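Local structure of PspGI restriction endonuclease (Pyrococcus sp. GI-H, 3BM3) at residues C[65-70]-C[90-95]; C[18-23]-C[100-105]. The protein probably cleaves DNA as a type II site-specific restriction endonuclease, here caught bound to substrate DNA with a base flipped out of the helix. The protein carries 2 engineered substitutions. All blocks are in the same frame, centred on the assembly; numbering follows the deposited sequence.

Interaction 1: residues C[65-70]-C[90-95]; sequences EIYKEY and QSFQQA. With nucleotides of chain B.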
loop_
_atom_site.group_PDB
_atom_site.type_symbol
_atom_site.label_atom_id
_atom_site.label_comp_id
_atom_site.label_asym_id
_atom_site.label_seq_id
_atom_site.Cartn_x
_atom_site.Cartn_y
_atom_site.Cartn_z
ATOM N N GLU C 65 -22.784 -6.423 4.627
ATOM C CA GLU C 65 -23.989 -7.024 4.093
ATOM C C GLU C 65 -24.996 -5.974 3.595
ATOM O O GLU C 65 -25.577 -6.119 2.508
ATOM C CB GLU C 65 -24.617 -7.953 5.137
ATOM C CG GLU C 65 -26.041 -8.285 4.915
ATOM C CD GLU C 65 -26.721 -8.641 6.231
ATOM O OE1 GLU C 65 -26.053 -9.285 7.077
ATOM O OE2 GLU C 65 -27.898 -8.233 6.407
ATOM N N ILE C 66 -25.191 -4.903 4.349
ATOM C CA ILE C 66 -26.070 -3.836 3.931
ATOM C C ILE C 66 -25.537 -3.180 2.670
ATOM O O ILE C 66 -26.283 -2.982 1.691
ATOM C CB ILE C 66 -26.269 -2.796 5.058
ATOM C CG1 ILE C 66 -27.102 -3.455 6.160
ATOM C CG2 ILE C 66 -26.992 -1.568 4.569
ATOM C CD1 ILE C 66 -27.084 -2.689 7.468
ATOM N N TYR C 67 -24.255 -2.848 2.701
ATOM C CA TYR C 67 -23.602 -2.295 1.527
ATOM C C TYR C 67 -23.907 -3.196 0.313
ATOM O O TYR C 67 -24.270 -2.733 -0.748
ATOM C CB TYR C 67 -22.088 -2.223 1.744
ATOM C CG TYR C 67 -21.430 -1.949 0.437
ATOM C CD1 TYR C 67 -21.368 -0.659 -0.053
ATOM C CD2 TYR C 67 -20.974 -3.004 -0.354
ATOM C CE1 TYR C 67 -20.823 -0.428 -1.310
ATOM C CE2 TYR C 67 -20.437 -2.795 -1.569
ATOM C CZ TYR C 67 -20.375 -1.509 -2.052
ATOM O OH TYR C 67 -19.880 -1.318 -3.293
ATOM N N LYS C 68 -23.708 -4.493 0.461
ATOM C CA LYS C 68 -23.874 -5.368 -0.713
ATOM C C LYS C 68 -25.294 -5.382 -1.234
ATOM O O LYS C 68 -25.517 -5.519 -2.431
ATOM C CB LYS C 68 -23.408 -6.770 -0.412
ATOM C CG LYS C 68 -21.908 -6.836 -0.300
ATOM C CD LYS C 68 -21.393 -8.253 -0.252
ATOM C CE LYS C 68 -21.738 -8.933 1.046
ATOM N NZ LYS C 68 -20.988 -10.211 1.202
ATOM N N GLU C 69 -26.263 -5.262 -0.336
ATOM C CA GLU C 69 -27.650 -5.165 -0.748
ATOM C C GLU C 69 -27.867 -3.917 -1.565
ATOM O O GLU C 69 -28.552 -3.943 -2.582
ATOM C CB GLU C 69 -28.581 -5.144 0.462
ATOM C CG GLU C 69 -28.596 -6.450 1.254
ATOM C CD GLU C 69 -29.489 -6.366 2.497
ATOM O OE1 GLU C 69 -30.700 -6.112 2.332
ATOM O OE2 GLU C 69 -28.990 -6.574 3.641
ATOM N N TYR C 70 -27.295 -2.813 -1.120
ATOM C CA TYR C 70 -27.380 -1.572 -1.887
ATOM C C TYR C 70 -26.633 -1.687 -3.205
ATOM O O TYR C 70 -27.119 -1.260 -4.240
ATOM C CB TYR C 70 -26.831 -0.409 -1.096
ATOM C CG TYR C 70 -27.707 0.039 0.051
ATOM C CD1 TYR C 70 -29.096 -0.028 -0.021
ATOM C CD2 TYR C 70 -27.149 0.557 1.217
ATOM C CE1 TYR C 70 -29.885 0.392 1.036
ATOM C CE2 TYR C 70 -27.932 0.971 2.264
ATOM C CZ TYR C 70 -29.295 0.912 2.163
ATOM O OH TYR C 70 -30.118 1.330 3.189
ATOM N N GLN C 90 -15.692 -2.528 -11.628
ATOM C CA GLN C 90 -14.435 -1.946 -11.167
ATOM C C GLN C 90 -14.785 -0.886 -10.136
ATOM O O GLN C 90 -14.166 -0.793 -9.075
ATOM C CB GLN C 90 -13.679 -1.304 -12.325
ATOM C CG GLN C 90 -12.432 -0.631 -11.847
ATOM C CD GLN C 90 -11.786 0.181 -12.905
ATOM O OE1 GLN C 90 -12.455 0.990 -13.537
ATOM N NE2 GLN C 90 -10.503 -0.046 -13.131
ATOM N N SER C 91 -15.773 -0.066 -10.475
ATOM C CA SER C 91 -16.229 1.001 -9.576
ATOM C C SER C 91 -16.678 0.456 -8.236
ATOM O O SER C 91 -16.318 0.993 -7.188
ATOM C CB SER C 91 -17.316 1.863 -10.214
ATOM O OG SER C 91 -16.799 2.660 -11.280
ATOM N N PHE C 92 -17.404 -0.654 -8.251
ATOM C CA PHE C 92 -17.822 -1.258 -7.024
ATOM C C PHE C 92 -16.632 -1.788 -6.224
ATOM O O PHE C 92 -16.610 -1.604 -5.030
ATOM C CB PHE C 92 -18.767 -2.395 -7.278
ATOM C CG PHE C 92 -20.138 -1.992 -7.743
ATOM C CD1 PHE C 92 -20.753 -0.796 -7.370
ATOM C CD2 PHE C 92 -20.848 -2.865 -8.538
ATOM C CE1 PHE C 92 -22.060 -0.495 -7.757
ATOM C CE2 PHE C 92 -22.118 -2.544 -8.942
ATOM C CZ PHE C 92 -22.731 -1.385 -8.549
ATOM N N GLN C 93 -15.667 -2.448 -6.879
ATOM C CA GLN C 93 -14.482 -2.947 -6.171
ATOM C C GLN C 93 -13.771 -1.779 -5.515
ATOM O O GLN C 93 -13.362 -1.864 -4.381
ATOM C CB GLN C 93 -13.531 -3.752 -7.081
ATOM C CG GLN C 93 -12.317 -4.226 -6.378
ATOM C CD GLN C 93 -12.683 -5.154 -5.256
ATOM O OE1 GLN C 93 -13.093 -6.302 -5.524
ATOM N NE2 GLN C 93 -12.622 -4.660 -3.999
ATOM N N GLN C 94 -13.605 -0.697 -6.260
ATOM C CA GLN C 94 -12.925 0.486 -5.741
ATOM C C GLN C 94 -13.686 1.089 -4.559
ATOM O O GLN C 94 -13.093 1.506 -3.568
ATOM C CB GLN C 94 -12.656 1.473 -6.872
ATOM C CG GLN C 94 -11.747 0.917 -7.925
ATOM C CD GLN C 94 -10.298 0.799 -7.506
ATOM O OE1 GLN C 94 -9.991 0.164 -6.495
ATOM N NE2 GLN C 94 -9.415 1.401 -8.267
ATOM N N ALA C 95 -15.010 1.115 -4.669
ATOM C CA ALA C 95 -15.878 1.496 -3.538
ATOM C C ALA C 95 -15.673 0.594 -2.354
ATOM O O ALA C 95 -15.576 1.053 -1.230
ATOM C CB ALA C 95 -17.346 1.515 -3.973
ATOM P P DG B 9 -8.685 4.743 -12.425
ATOM O OP1 DG B 9 -8.602 4.161 -13.794
ATOM O OP2 DG B 9 -8.032 6.043 -12.144
ATOM O "O5'" DG B 9 -10.219 4.873 -12.039
ATOM C "C5'" DG B 9 -11.063 3.732 -12.112
ATOM C "C4'" DG B 9 -11.941 3.647 -10.888
ATOM O "O4'" DG B 9 -11.129 3.413 -9.706
ATOM C "C3'" DG B 9 -12.752 4.902 -10.586
ATOM O "O3'" DG B 9 -13.966 4.488 -9.975
ATOM C "C2'" DG B 9 -11.867 5.633 -9.590
ATOM C "C1'" DG B 9 -11.305 4.478 -8.778
ATOM N N9 DG B 9 -10.005 4.738 -8.163
ATOM C C8 DG B 9 -8.934 5.377 -8.735
ATOM N N7 DG B 9 -7.886 5.418 -7.956
ATOM C C5 DG B 9 -8.294 4.777 -6.795
ATOM C C6 DG B 9 -7.587 4.514 -5.593
ATOM O O6 DG B 9 -6.414 4.795 -5.314
ATOM N N1 DG B 9 -8.383 3.848 -4.668
ATOM C C2 DG B 9 -9.691 3.477 -4.870
ATOM N N2 DG B 9 -10.285 2.834 -3.861
ATOM N N3 DG B 9 -10.361 3.718 -5.987
ATOM C C4 DG B 9 -9.606 4.364 -6.900
ATOM P P DA B 10 -15.112 5.560 -9.650
ATOM O OP1 DA B 10 -16.377 5.011 -10.218
ATOM O OP2 DA B 10 -14.689 6.928 -9.994
ATOM O "O5'" DA B 10 -15.247 5.417 -8.076
ATOM C "C5'" DA B 10 -15.475 4.137 -7.513
ATOM C "C4'" DA B 10 -15.396 4.197 -6.010
ATOM O "O4'" DA B 10 -14.037 4.453 -5.598
ATOM C "C3'" DA B 10 -16.243 5.294 -5.380
ATOM O "O3'" DA B 10 -16.823 4.785 -4.194
ATOM C "C2'" DA B 10 -15.241 6.400 -5.086
ATOM C "C1'" DA B 10 -13.968 5.622 -4.790
ATOM N N9 DA B 10 -12.748 6.320 -5.171
ATOM C C8 DA B 10 -12.514 7.003 -6.338
ATOM N N7 DA B 10 -11.307 7.497 -6.430
ATOM C C5 DA B 10 -10.706 7.123 -5.236
ATOM C C6 DA B 10 -9.423 7.333 -4.731
ATOM N N6 DA B 10 -8.474 7.983 -5.405
ATOM N N1 DA B 10 -9.142 6.842 -3.504
ATOM C C2 DA B 10 -10.100 6.169 -2.847
ATOM N N3 DA B 10 -11.348 5.892 -3.228
ATOM C C4 DA B 10 -11.586 6.407 -4.446
ATOM P P DG B 8 -6.818 -0.736 -14.395
ATOM O OP1 DG B 8 -6.991 -2.091 -13.840
ATOM O OP2 DG B 8 -7.497 -0.357 -15.666
ATOM O "O5'" DG B 8 -7.295 0.316 -13.306
ATOM C "C5'" DG B 8 -6.749 0.297 -11.999
ATOM C "C4'" DG B 8 -7.383 1.400 -11.192
ATOM O "O4'" DG B 8 -6.858 1.386 -9.841
ATOM C "C3'" DG B 8 -7.083 2.796 -11.731
ATOM O "O3'" DG B 8 -8.170 3.646 -11.387
ATOM C "C2'" DG B 8 -5.878 3.200 -10.901
ATOM C "C1'" DG B 8 -6.349 2.677 -9.564
ATOM N N9 DG B 8 -5.328 2.544 -8.533
ATOM C C8 DG B 8 -4.008 2.923 -8.604
ATOM N N7 DG B 8 -3.359 2.716 -7.492
ATOM C C5 DG B 8 -4.306 2.164 -6.640
ATOM C C6 DG B 8 -4.198 1.755 -5.294
ATOM O O6 DG B 8 -3.214 1.825 -4.544
ATOM N N1 DG B 8 -5.397 1.229 -4.820
ATOM C C2 DG B 8 -6.559 1.130 -5.551
ATOM N N2 DG B 8 -7.606 0.589 -4.927
ATOM N N3 DG B 8 -6.676 1.530 -6.802
ATOM C C4 DG B 8 -5.520 2.033 -7.281
#

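Interaction 2: residues C[18-23]-C[100-105]; sequences PPTNEI and GGKAFE. With nucleotides of chain A.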
loop_
_atom_site.group_PDB
_atom_site.type_symbol
_atom_site.label_atom_id
_atom_site.label_comp_id
_atom_site.label_asym_id
_atom_site.label_seq_id
_atom_site.Cartn_x
_atom_site.Cartn_y
_atom_site.Cartn_z
ATOM N N PRO C 18 -25.700 4.663 -0.367
ATOM C CA PRO C 18 -25.584 5.485 0.818
ATOM C C PRO C 18 -24.182 5.461 1.421
ATOM O O PRO C 18 -23.484 4.448 1.311
ATOM C CB PRO C 18 -26.586 4.837 1.763
ATOM C CG PRO C 18 -27.654 4.353 0.848
ATOM C CD PRO C 18 -26.903 3.815 -0.323
ATOM N N PRO C 19 -23.751 6.584 1.991
ATOM C CA PRO C 19 -22.373 6.603 2.501
ATOM C C PRO C 19 -22.152 5.654 3.665
ATOM O O PRO C 19 -23.086 5.254 4.351
ATOM C CB PRO C 19 -22.170 8.037 2.943
ATOM C CG PRO C 19 -23.519 8.618 3.056
ATOM C CD PRO C 19 -24.421 7.879 2.156
ATOM N N THR C 20 -20.901 5.288 3.860
ATOM C CA THR C 20 -20.544 4.304 4.862
ATOM C C THR C 20 -21.069 4.689 6.247
ATOM O O THR C 20 -21.557 3.833 6.964
ATOM C CB THR C 20 -19.018 4.103 4.915
ATOM O OG1 THR C 20 -18.577 3.685 3.640
ATOM C CG2 THR C 20 -18.626 3.046 5.927
ATOM N N ASN C 21 -20.972 5.956 6.607
ATOM C CA ASN C 21 -21.454 6.389 7.926
ATOM C C ASN C 21 -22.923 6.015 8.106
ATOM O O ASN C 21 -23.324 5.491 9.154
ATOM C CB ASN C 21 -21.186 7.886 8.153
ATOM C CG ASN C 21 -21.994 8.807 7.236
ATOM O OD1 ASN C 21 -22.214 8.537 6.057
ATOM N ND2 ASN C 21 -22.428 9.921 7.791
ATOM N N GLU C 22 -23.728 6.239 7.067
ATOM C CA GLU C 22 -25.147 5.905 7.129
ATOM C C GLU C 22 -25.377 4.409 7.238
ATOM O O GLU C 22 -26.234 3.957 8.006
ATOM C CB GLU C 22 -25.892 6.498 5.925
ATOM C CG GLU C 22 -25.846 8.017 5.946
ATOM C CD GLU C 22 -26.566 8.700 4.807
ATOM O OE1 GLU C 22 -27.331 8.032 4.064
ATOM O OE2 GLU C 22 -26.358 9.937 4.675
ATOM N N ILE C 23 -24.590 3.643 6.492
ATOM C CA ILE C 23 -24.701 2.209 6.512
ATOM C C ILE C 23 -24.291 1.671 7.869
ATOM O O ILE C 23 -24.933 0.774 8.389
ATOM C CB ILE C 23 -23.869 1.573 5.390
ATOM C CG1 ILE C 23 -24.452 1.997 4.020
ATOM C CG2 ILE C 23 -23.846 0.078 5.535
ATOM C CD1 ILE C 23 -23.701 1.437 2.819
ATOM N N GLY C 100 -14.534 -0.229 2.843
ATOM C CA GLY C 100 -14.182 -1.212 3.819
ATOM C C GLY C 100 -13.199 -0.556 4.785
ATOM O O GLY C 100 -13.285 -0.784 5.992
ATOM N N GLY C 101 -12.274 0.246 4.271
ATOM C CA GLY C 101 -11.351 0.959 5.175
ATOM C C GLY C 101 -12.092 1.957 6.021
ATOM O O GLY C 101 -11.927 2.032 7.257
ATOM N N LYS C 102 -12.943 2.732 5.385
ATOM C CA LYS C 102 -13.673 3.759 6.122
ATOM C C LYS C 102 -14.551 3.115 7.187
ATOM O O LYS C 102 -14.668 3.626 8.304
ATOM C CB LYS C 102 -14.484 4.630 5.169
ATOM C CG LYS C 102 -15.307 5.720 5.873
ATOM C CD LYS C 102 -14.455 6.820 6.464
ATOM C CE LYS C 102 -15.232 8.145 6.619
ATOM N NZ LYS C 102 -16.088 8.479 5.459
ATOM N N ALA C 103 -15.202 2.015 6.846
ATOM C CA ALA C 103 -16.104 1.347 7.784
ATOM C C ALA C 103 -15.357 0.971 9.064
ATOM O O ALA C 103 -15.838 1.223 10.187
ATOM C CB ALA C 103 -16.734 0.118 7.139
ATOM N N PHE C 104 -14.148 0.442 8.909
ATOM C CA PHE C 104 -13.381 0.023 10.061
ATOM C C PHE C 104 -13.003 1.228 10.941
ATOM O O PHE C 104 -13.163 1.206 12.152
ATOM C CB PHE C 104 -12.167 -0.779 9.637
ATOM C CG PHE C 104 -11.356 -1.271 10.769
ATOM C CD1 PHE C 104 -11.957 -1.972 11.803
ATOM C CD2 PHE C 104 -10.007 -1.030 10.821
ATOM C CE1 PHE C 104 -11.178 -2.450 12.868
ATOM C CE2 PHE C 104 -9.237 -1.515 11.895
ATOM C CZ PHE C 104 -9.851 -2.212 12.913
ATOM N N GLU C 105 -12.649 2.329 10.292
ATOM C CA GLU C 105 -12.280 3.536 10.983
ATOM C C GLU C 105 -13.480 4.098 11.716
ATOM O O GLU C 105 -13.384 4.500 12.872
ATOM C CB GLU C 105 -11.666 4.527 10.001
ATOM C CG GLU C 105 -10.342 3.924 9.482
ATOM C CD GLU C 105 -9.532 4.726 8.465
ATOM O OE1 GLU C 105 -9.410 5.964 8.618
ATOM O OE2 GLU C 105 -8.926 4.068 7.568
ATOM P P DA A 6 -9.729 -4.961 2.437
ATOM O OP1 DA A 6 -9.129 -4.976 3.800
ATOM O OP2 DA A 6 -10.091 -6.251 1.788
ATOM O "O5'" DA A 6 -11.006 -4.018 2.524
ATOM C "C5'" DA A 6 -11.948 -3.987 1.463
ATOM C "C4'" DA A 6 -13.014 -5.019 1.720
ATOM O "O4'" DA A 6 -13.890 -4.601 2.795
ATOM C "C3'" DA A 6 -13.917 -5.300 0.520
ATOM O "O3'" DA A 6 -13.960 -6.708 0.327
ATOM C "C2'" DA A 6 -15.272 -4.767 0.953
ATOM C "C1'" DA A 6 -15.208 -4.977 2.447
ATOM N N9 DA A 6 -16.138 -4.176 3.243
ATOM C C8 DA A 6 -16.363 -4.312 4.588
ATOM N N7 DA A 6 -17.260 -3.485 5.061
ATOM C C5 DA A 6 -17.651 -2.748 3.955
ATOM C C6 DA A 6 -18.585 -1.712 3.799
ATOM N N6 DA A 6 -19.316 -1.220 4.804
ATOM N N1 DA A 6 -18.747 -1.194 2.563
ATOM C C2 DA A 6 -18.013 -1.693 1.559
ATOM N N3 DA A 6 -17.105 -2.666 1.581
ATOM C C4 DA A 6 -16.968 -3.160 2.825
ATOM P P DC A 5 -7.451 0.214 4.780
ATOM O OP1 DC A 5 -8.143 -0.427 5.911
ATOM O OP2 DC A 5 -6.000 0.526 4.869
ATOM O "O5'" DC A 5 -7.679 -0.701 3.498
ATOM C "C5'" DC A 5 -8.996 -1.063 3.118
ATOM C "C4'" DC A 5 -8.952 -1.827 1.818
ATOM O "O4'" DC A 5 -8.399 -0.947 0.822
ATOM C "C3'" DC A 5 -8.047 -3.057 1.869
ATOM O "O3'" DC A 5 -8.764 -4.198 1.421
ATOM C "C2'" DC A 5 -6.903 -2.742 0.924
ATOM C "C1'" DC A 5 -7.457 -1.648 0.034
ATOM N N1 DC A 5 -6.429 -0.695 -0.389
ATOM C C2 DC A 5 -6.334 -0.361 -1.736
ATOM O O2 DC A 5 -7.182 -0.811 -2.522
ATOM N N3 DC A 5 -5.333 0.450 -2.149
ATOM C C4 DC A 5 -4.462 0.940 -1.257
ATOM N N4 DC A 5 -3.468 1.708 -1.705
ATOM C C5 DC A 5 -4.572 0.655 0.133
ATOM C C6 DC A 5 -5.557 -0.158 0.520
ATOM P P DC A 4 -4.731 5.258 4.768
ATOM O OP1 DC A 4 -4.861 5.241 6.247
ATOM O OP2 DC A 4 -3.440 4.881 4.136
ATOM O "O5'" DC A 4 -5.880 4.317 4.198
ATOM C "C5'" DC A 4 -7.221 4.480 4.644
ATOM C "C4'" DC A 4 -8.167 3.814 3.676
ATOM O "O4'" DC A 4 -8.125 4.464 2.399
ATOM C "C3'" DC A 4 -7.795 2.379 3.361
ATOM O "O3'" DC A 4 -8.250 1.548 4.417
ATOM C "C2'" DC A 4 -8.557 2.138 2.069
ATOM C "C1'" DC A 4 -8.516 3.513 1.398
ATOM N N1 DC A 4 -7.568 3.635 0.287
ATOM C C2 DC A 4 -8.050 3.549 -1.019
ATOM O O2 DC A 4 -9.255 3.306 -1.193
ATOM N N3 DC A 4 -7.195 3.727 -2.050
ATOM C C4 DC A 4 -5.903 3.967 -1.812
ATOM N N4 DC A 4 -5.096 4.167 -2.854
ATOM C C5 DC A 4 -5.380 4.024 -0.488
ATOM C C6 DC A 4 -6.239 3.852 0.519
HETATM O O HOH W 1 -19.233 7.743 5.304
#

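Interaction 1: residues C[65-70]-C[90-95]
With CG trans to its backbone N (chi1 167°), Tyr67 holds its ring straight out from helix 52-80, and the phenol end alone spans the gap to segment 90-95 of helix 85-115. Its OH stops 3.7 Å from Phe92 O and 3.9 Å from Ala95 CB, an approach by van der Waals contact; the hydroxyl's polar partner is Glu71, one turn further along its own helix. The Phe92 ring lies obliquely beside the same oxygen. The backbones are still 10.0 Å apart at the nearest CA atoms, those of Tyr67 and Ala95. Between these two segments the contact is little more than this one buried side chain; further along, Phe92 packs on Val74 and Arg75 of helix 52-80.

The other face of helix 85-115 reads the minor groove. Gln94 bends at chi2 (-73°), which folds its amide back over the sugar edge of DG9 of chain B and delivers both ends of the group to DG8 of the same strand. OE1 of Gln94 accepts a nearly straight bond from N2 of DG8 (2.9 Å, 172°), and NE2 of Gln94 donates to N3 of DG8 at 3.1 Å as well as to O4' of DG9 at 3.0 Å, so three bonds fix the amide's rotation. The backbone O of Gln94 takes N2 of DG9 at 3.1 Å. An alanine here is likely to leave N2 and N3 of DG8 and O4' of DG9 without their bonds to the amide. Ser91 OG holds the DNA backbone at the next nucleotide, donating to OP1 of DA10 of chain B at 2.6 Å.

Helix 20-31 packs on the side of 65-70 that carries Ile66 and Tyr70, while Gln90 of 90-95 bonds to Gln93 of the second subunit, placing the pair between helix 20-31 and the dimer interface.

Interaction 2: residues C[18-23]-C[100-105]
Thr20 drives its methyl against Ala103, and this is where the contact is tight: CG2 of Thr20 sits 3.6 Å from CA of Ala103 and 3.7 Å from its CB. Because CG2 is trans to the backbone N (OG1 at chi1 -59°), the methyl rather than the hydroxyl is presented to helix 85-115, and the small alanine lets the two backbones draw together. The same Ala103 CB also borders the bound DNA, lying 3.7 Å from N6 of DA6 of chain A, so one methyl serves both the helix packing and the adenine pocket.

Here the start of one helix packs against the side of another. Pro19 occupies the N-cap of helix 20-31, and the helix's first turn lies on the middle of the long helix 85-115, part of the EcoRII C-terminal family region of the PDDEXK clan. Where the DNA comes closest the long helix has two glycines in succession: CA of Gly100 touches C4 of DA6 at 3.5 Å, and CA of Gly101 comes within 3.2 Å of O3' of DC4 of chain A. A side chain would probably collide with O4' of DA6 at Gly100 and with O3' of DC4 at Gly101.

Toward solvent the packing thins. Only the aliphatic stem of Lys102 approaches, its CG 4.2 Å from CB of Thr20, before bends at chi2 and chi4 swing the ammonium round to a water. That water accepts from NZ of Lys102 at 3.2 Å and from the backbone N of Asn21 at 2.8 Å, bridging the exposed edge of the two helices through a first-turn N-H.

Interactions 1 and 2 lie 11 Å apart, centre to centre, and share helix 85-115; along the chain, interaction 1 is nested inside the loop that interaction 2 closes. Their other segments pack directly on each other: Tyr70 CD2 is 3.6 Å from Pro18 CD, and CG2 of Ile66 is 3.7 Å from CG2 of Ile23. Both contacts border the base of DA6 of chain A, which has swung away from its DNA neighbour, DC5. The Tyr67 ring reaches it, CG standing 3.5 Å from N1 of DA6, while Gly100 and Ala103 touch it from 100-105. Thus one helix engages the minor-groove edges of guanines of chain B at 90-95 and the flipped adenine at 100-105.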